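Local coordinates for protein (lectin) (PDB 1B2P) that binds mannose as a bulb-type lectin of the bluebell, in an assembly of four copies of the chain, at residues A[15-19]-A[63-67]; A[69-73]-A[85-91]; A[22-26]-A[97-101]. All coordinates share one frame; numbering follows the deposited sequence.

The three contacts illustrate how a beta-prism II lectin is assembled: strands pair within a sheet, turns are tied together beside it, and sheets pack face to face. Contact 1 (15-19 with 63-67) does the first, contact 2 (69-73 with 85-91) the second and contact 3 (22-26 with 97-101) the third. The centre of contact 1 lies about 15 Å from the centre of each of the others, which are about 19 Å apart. They meet through leucines: Leu-73 CD2 of contact 2 lies 3.7 Å from Leu-97 CD1 of contact 3, and Leu-67 of contact 1 touches Val-72 and Leu-73 of contact 2 and Leu-97 of contact 3. Gln-100 of contact 3 belongs to the motif that probably forms a mannose site.

Contact 1: A[15-19]-A[63-67]; sequences QILHA and CRAVL
Leu-17 and Ala-65 form the hydrogen-bonded pair at the centre of this antiparallel edge-strand pairing, in one four-stranded sheet of the beta-prism II fold. Leu-17 N gives a nearly straight bond to Ala-65 O (2.8 Å, 166°), and Ala-65 N returns one to Leu-17 O, its donor tilted slightly from the carbonyl plane. Their side chains leave the same face of the sheet, with Leu-17 CB 4.2 Å from Ala-65 CB, and Met-36 of strand 30-36 packs against the alanine.

The other face carries Ile-16, His-18, Arg-64 and Val-66. Ile-16 and Val-66 lie side by side and point the same way, CG1 against CG1 at 4.1 Å. In Ile-16 the CG2 branch stands anti to the backbone N, while CG1 lies beside that nitrogen (chi1 -69°). This CG2 methyl rests 3.9 Å from Arg-64 CB, the two side chains crossing at a slant, and also sits over the centre of the His-18 imidazole. Arg-64 meets the facing strand through CB; beyond it the extended chain leads away, and NH1 makes a weak hydrogen bond to Thr-77 O. Beyond the strand pairing, water bridges the backbones: one molecule accepts from Ala-19 N at 2.9 Å and donates to Cys-63 O at 2.8 Å.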
# COMPACT_ATOMS: atom_id res chain seq x y z
N GLN A 15 6.11 -11.01 13.25
CA GLN A 15 7.08 -11.22 14.30
C GLN A 15 8.18 -12.27 13.84
O GLN A 15 9.03 -12.54 14.70
CB GLN A 15 6.52 -11.80 15.61
CG GLN A 15 5.43 -10.83 16.17
CD GLN A 15 4.69 -11.43 17.39
OE1 GLN A 15 3.55 -10.91 17.74
NE2 GLN A 15 5.28 -12.25 18.14
N ILE A 16 8.04 -12.64 12.64
CA ILE A 16 9.16 -13.60 12.22
C ILE A 16 9.22 -13.32 10.76
O ILE A 16 8.25 -13.03 10.02
CB ILE A 16 8.58 -15.04 12.33
CG1 ILE A 16 8.34 -15.45 13.79
CG2 ILE A 16 9.69 -15.92 11.66
CD1 ILE A 16 7.93 -16.94 13.94
N LEU A 17 10.49 -13.32 10.21
CA LEU A 17 10.66 -13.37 8.75
C LEU A 17 11.15 -14.80 8.38
O LEU A 17 12.25 -15.09 8.83
CB LEU A 17 11.77 -12.40 8.42
CG LEU A 17 11.54 -10.95 8.15
CD1 LEU A 17 12.80 -10.40 7.44
CD2 LEU A 17 10.32 -10.67 7.27
N HIS A 18 10.24 -15.49 7.78
CA HIS A 18 10.64 -16.86 7.35
C HIS A 18 11.38 -16.63 6.06
O HIS A 18 11.49 -15.65 5.38
CB HIS A 18 9.33 -17.63 7.00
CG HIS A 18 8.50 -17.88 8.22
ND1 HIS A 18 8.81 -18.83 9.16
CD2 HIS A 18 7.36 -17.26 8.65
CE1 HIS A 18 7.93 -18.81 10.14
NE2 HIS A 18 7.04 -17.88 9.83
N ALA A 19 12.05 -17.79 5.63
CA ALA A 19 12.80 -17.76 4.40
C ALA A 19 12.03 -17.30 3.20
O ALA A 19 10.83 -17.67 3.00
CB ALA A 19 13.29 -19.24 4.08
N CYS A 63 15.97 -21.18 7.51
CA CYS A 63 16.26 -20.20 8.57
C CYS A 63 15.09 -19.13 8.69
O CYS A 63 14.37 -18.91 7.76
CB CYS A 63 17.60 -19.38 8.33
SG CYS A 63 18.92 -20.74 8.25
N ARG A 64 15.15 -18.62 9.90
CA ARG A 64 14.14 -17.47 10.16
C ARG A 64 14.83 -16.42 10.92
O ARG A 64 15.81 -16.66 11.63
CB ARG A 64 12.95 -18.03 10.96
CG ARG A 64 13.34 -18.58 12.31
CD ARG A 64 12.10 -19.29 12.96
NE ARG A 64 12.34 -19.68 14.35
CZ ARG A 64 12.96 -20.86 14.65
NH1 ARG A 64 13.43 -21.67 13.68
NH2 ARG A 64 13.12 -21.14 15.93
N ALA A 65 14.29 -15.16 10.79
CA ALA A 65 14.80 -14.10 11.66
C ALA A 65 13.64 -13.67 12.66
O ALA A 65 12.55 -13.56 12.14
CB ALA A 65 15.22 -12.94 10.75
N VAL A 66 14.18 -13.51 13.87
CA VAL A 66 13.14 -13.11 14.89
C VAL A 66 13.78 -12.02 15.68
O VAL A 66 14.98 -11.93 15.93
CB VAL A 66 12.79 -14.31 15.74
CG1 VAL A 66 12.28 -15.38 14.79
CG2 VAL A 66 14.00 -14.82 16.46
N LEU A 67 12.91 -11.12 16.27
CA LEU A 67 13.39 -10.09 17.16
C LEU A 67 12.99 -10.45 18.57
O LEU A 67 11.81 -10.66 18.81
CB LEU A 67 12.75 -8.75 16.68
CG LEU A 67 13.26 -7.61 17.55
CD1 LEU A 67 14.76 -7.27 17.46
CD2 LEU A 67 12.49 -6.35 17.09
O HOH W 1 10.12 -11.04 16.23
O HOH W 2 11.97 -20.27 7.22

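Contact 2: A[69-73]-A[85-91]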
# COMPACT_ATOMS: atom_id res chain seq x y z
N PRO A 69 12.67 -10.61 22.85
CA PRO A 69 12.02 -9.57 23.66
C PRO A 69 13.06 -8.71 24.36
O PRO A 69 12.56 -7.80 25.08
CB PRO A 69 11.29 -10.39 24.78
CG PRO A 69 11.22 -11.76 24.19
CD PRO A 69 12.18 -12.00 23.10
N ASP A 70 14.34 -8.90 24.17
CA ASP A 70 15.32 -7.96 24.74
C ASP A 70 15.89 -7.15 23.56
O ASP A 70 17.02 -6.62 23.83
CB ASP A 70 16.42 -8.75 25.42
CG ASP A 70 17.15 -9.79 24.63
OD1 ASP A 70 16.80 -10.10 23.51
OD2 ASP A 70 18.12 -10.45 25.11
N GLY A 71 15.32 -7.21 22.38
CA GLY A 71 15.75 -6.26 21.31
C GLY A 71 16.87 -6.92 20.47
O GLY A 71 17.43 -6.20 19.64
N VAL A 72 17.26 -8.14 20.74
CA VAL A 72 18.33 -8.79 19.89
C VAL A 72 17.75 -9.42 18.72
O VAL A 72 16.75 -10.24 18.81
CB VAL A 72 19.06 -9.86 20.73
CG1 VAL A 72 20.03 -10.69 19.88
CG2 VAL A 72 19.68 -9.17 21.93
N LEU A 73 18.18 -9.15 17.51
CA LEU A 73 17.72 -9.81 16.32
C LEU A 73 18.55 -11.07 16.08
O LEU A 73 19.75 -11.01 16.30
CB LEU A 73 18.01 -8.87 15.12
CG LEU A 73 17.71 -9.39 13.73
CD1 LEU A 73 16.22 -9.62 13.55
CD2 LEU A 73 18.22 -8.36 12.69
N GLN A 85 23.55 -13.17 15.89
CA GLN A 85 22.67 -12.28 16.71
C GLN A 85 23.23 -10.91 16.68
O GLN A 85 24.48 -10.74 16.66
CB GLN A 85 22.59 -12.87 18.12
CG GLN A 85 23.91 -12.96 18.86
CD GLN A 85 23.63 -13.78 20.15
OE1 GLN A 85 23.19 -14.93 20.11
NE2 GLN A 85 23.83 -13.10 21.26
N SER A 86 22.34 -9.92 16.81
CA SER A 86 22.92 -8.55 16.89
C SER A 86 23.56 -8.50 18.24
O SER A 86 23.31 -9.04 19.29
CB SER A 86 21.75 -7.53 16.63
OG SER A 86 20.74 -7.74 17.64
N PRO A 87 24.50 -7.50 18.42
CA PRO A 87 25.42 -7.52 19.52
C PRO A 87 25.00 -6.79 20.73
O PRO A 87 25.83 -6.72 21.66
CB PRO A 87 26.62 -6.75 18.88
CG PRO A 87 26.03 -5.81 17.89
CD PRO A 87 24.89 -6.60 17.28
N VAL A 88 23.86 -6.09 20.82
CA VAL A 88 23.47 -5.34 21.98
C VAL A 88 22.06 -5.72 22.37
O VAL A 88 21.18 -5.83 21.56
CB VAL A 88 23.58 -3.81 21.83
CG1 VAL A 88 23.29 -3.48 20.43
CG2 VAL A 88 22.79 -2.84 22.71
N ALA A 89 21.96 -5.92 23.69
CA ALA A 89 20.66 -6.30 24.22
C ALA A 89 20.12 -5.22 25.14
O ALA A 89 20.92 -4.46 25.75
CB ALA A 89 20.70 -7.58 25.10
N GLY A 90 18.81 -5.12 25.27
CA GLY A 90 18.20 -4.24 26.26
C GLY A 90 17.32 -4.99 27.27
O GLY A 90 17.35 -6.25 27.26
N LYS A 91 16.62 -4.22 28.11
CA LYS A 91 15.76 -4.93 29.09
C LYS A 91 14.61 -5.62 28.35
O LYS A 91 14.23 -5.26 27.21
CB LYS A 91 15.12 -4.02 30.13
CG LYS A 91 14.38 -2.84 29.54
CD LYS A 91 14.00 -1.86 30.70
CE LYS A 91 12.61 -1.33 30.38
NZ LYS A 91 11.91 -0.72 31.56
O HOH W 3 20.12 -5.55 19.11
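Ser-86 and Leu-73 show how a serine side chain can double a backbone link where a strand gives way to a loop. Three direct hydrogen bonds join the segments. Ser-86 N donates to Leu-73 O at 2.9 Å, and Leu-73 N answers not to a carbonyl but to Ser-86 OG, also at 2.9 Å; both are moderately bent, at 152°. The hydroxyl can reach that N-H because chi1 of 59° sets OG between the serine's own N and carbonyl carbon. At the far end Gly-90 N meets Asp-70 O at 2.7 Å, almost straight at 171°.

A water extends this network. It accepts from Ser-86 OG and donates to Gly-71 O and to Val-88 O, linking three polar atoms of the two loops. Within 69-73, Asp-70 OD1 takes a weak bond from Val-72 N at 3.4 Å, an Asx turn.

The apolar part centres on Val-72, whose two methyls touch the opposing chain at different points. CG1, anti to the backbone N, touches Gln-85 CB at 3.8 Å, whereas CG2 meets Ala-89 CB at 3.7 Å and also approaches Val-88 O. Trp-113 and Leu-112 of the second subunit pack against Ser-86, Pro-87 and Val-88, so the loop 85-91 also belongs to a subunit interface.

The chemistry implies a well-defined hydroxyl: Ser-86 OG accepts from one backbone N-H and donates to water, which fixes its direction and satisfies a buried group without any charged partner.

Contact 3: A[22-26]-A[97-101]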
# COMPACT_ATOMS: atom_id res chain seq x y z
N SER A 22 10.34 -10.78 3.33
CA SER A 22 11.27 -9.58 3.39
C SER A 22 10.48 -8.40 3.94
O SER A 22 9.22 -8.41 3.94
CB SER A 22 11.79 -9.23 2.05
OG SER A 22 10.70 -8.92 1.14
N LEU A 23 11.20 -7.41 4.39
CA LEU A 23 10.63 -6.04 4.50
C LEU A 23 11.00 -5.35 3.22
O LEU A 23 12.06 -5.60 2.63
CB LEU A 23 11.32 -5.31 5.64
CG LEU A 23 11.25 -5.98 7.02
CD1 LEU A 23 11.80 -5.10 8.13
CD2 LEU A 23 9.78 -6.32 7.38
N GLU A 24 10.17 -4.40 2.79
CA GLU A 24 10.47 -3.72 1.51
C GLU A 24 9.87 -2.33 1.56
O GLU A 24 8.65 -2.23 1.86
CB GLU A 24 9.93 -4.45 0.31
CG GLU A 24 10.03 -3.76 -1.03
CD GLU A 24 9.43 -4.61 -2.12
OE1 GLU A 24 8.17 -4.58 -2.25
OE2 GLU A 24 10.17 -5.37 -2.72
N ILE A 25 10.68 -1.33 1.17
CA ILE A 25 10.04 -0.05 0.92
C ILE A 25 10.69 0.56 -0.35
O ILE A 25 11.72 0.06 -0.81
CB ILE A 25 10.38 0.90 2.04
CG1 ILE A 25 11.86 1.19 2.26
CG2 ILE A 25 9.75 0.40 3.38
CD1 ILE A 25 12.15 2.28 3.27
N LEU A 26 10.10 1.68 -0.80
CA LEU A 26 10.66 2.35 -1.98
C LEU A 26 11.23 3.71 -1.60
O LEU A 26 10.65 4.39 -0.74
CB LEU A 26 9.46 2.57 -2.93
CG LEU A 26 9.12 1.62 -4.04
CD1 LEU A 26 9.10 0.21 -3.50
CD2 LEU A 26 7.81 2.09 -4.73
N LEU A 97 11.87 -3.45 14.85
CA LEU A 97 12.94 -3.23 13.86
C LEU A 97 12.32 -2.57 12.67
O LEU A 97 11.29 -2.95 12.14
CB LEU A 97 13.57 -4.62 13.52
CG LEU A 97 14.58 -4.53 12.34
CD1 LEU A 97 15.56 -5.75 12.50
CD2 LEU A 97 13.86 -4.64 10.99
N VAL A 98 12.93 -1.44 12.16
CA VAL A 98 12.30 -0.74 11.07
C VAL A 98 13.29 -0.59 9.87
O VAL A 98 14.43 -0.20 10.20
CB VAL A 98 11.97 0.74 11.54
CG1 VAL A 98 11.23 1.50 10.46
CG2 VAL A 98 11.16 0.66 12.88
N LEU A 99 12.79 -0.89 8.70
CA LEU A 99 13.59 -0.53 7.47
C LEU A 99 13.07 0.87 7.14
O LEU A 99 11.95 1.13 6.78
CB LEU A 99 13.14 -1.55 6.39
CG LEU A 99 13.73 -1.22 4.98
CD1 LEU A 99 15.24 -1.17 5.05
CD2 LEU A 99 13.24 -2.30 4.00
N GLN A 100 14.09 1.79 7.18
CA GLN A 100 13.71 3.27 7.12
C GLN A 100 13.98 3.86 5.79
O GLN A 100 14.80 3.36 4.99
CB GLN A 100 14.68 4.01 8.05
CG GLN A 100 14.49 3.44 9.50
CD GLN A 100 15.17 4.23 10.55
OE1 GLN A 100 14.81 4.15 11.74
NE2 GLN A 100 16.27 4.99 10.31
N PRO A 101 13.30 5.00 5.45
CA PRO A 101 13.50 5.59 4.13
C PRO A 101 14.95 6.03 3.98
O PRO A 101 15.30 6.13 2.78
CB PRO A 101 12.65 6.90 4.28
CG PRO A 101 11.48 6.40 5.17
CD PRO A 101 12.14 5.55 6.23
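This is an apolar sheet-to-sheet contact in the interior of the beta-prism II fold, where strand 22-26 of one sheet lies across strand 97-99 of another. No hydrogen bond joins the segments. The short strand axes approach to 7.9 Å and are inclined by 41°, a separation that leaves room for side chains between the backbones.

Leu-23, Ile-25, Leu-97 and Leu-99 fill that layer. Leu-23 and Leu-99 both direct their CB atoms at the facing segment and slide past each other in opposite senses, Leu-99 CD2 coming to 3.9 Å from Leu-23 CB and lying close to the Leu-23 carbonyl as well. Farther out, the CD1 methyl of Leu-23 presses on Leu-97 CD2 at 3.6 Å, the two side chains crossing at an angle; Leu-97 starts off to one side, but its end swings in. Ile-4 of strand 3-5 touches both of these leucines, and Val-105 of strand 105-114 touches Leu-97 and Leu-99.

Ile-25 covers the other end. Its CG1 lies between the backbone N and the carbonyl carbon (chi1 60°), and the extended chain then passes Leu-99, CG1 to CG 4.1 Å, before reaching the turn at 100-101. The side chain of Gln-100 sets off away from strand 22-26, and its amide is held by others: OE1 is hydrogen-bonded to Tyr-108 OH and NE2 more weakly to Asp-102 OD1. These three residues fit the sequence motif that forms mannose sites in bulb lectins, so the packing beneath the Gln-100 backbone probably borders such a site. The second subunit adds Asn-12 against Gln-100 and Pro-101. At the tip of Ile-25, CD1 sits tightly against Gln-100 O at 3.3 Å, with Pro-101 CD more loosely placed at 4.4 Å.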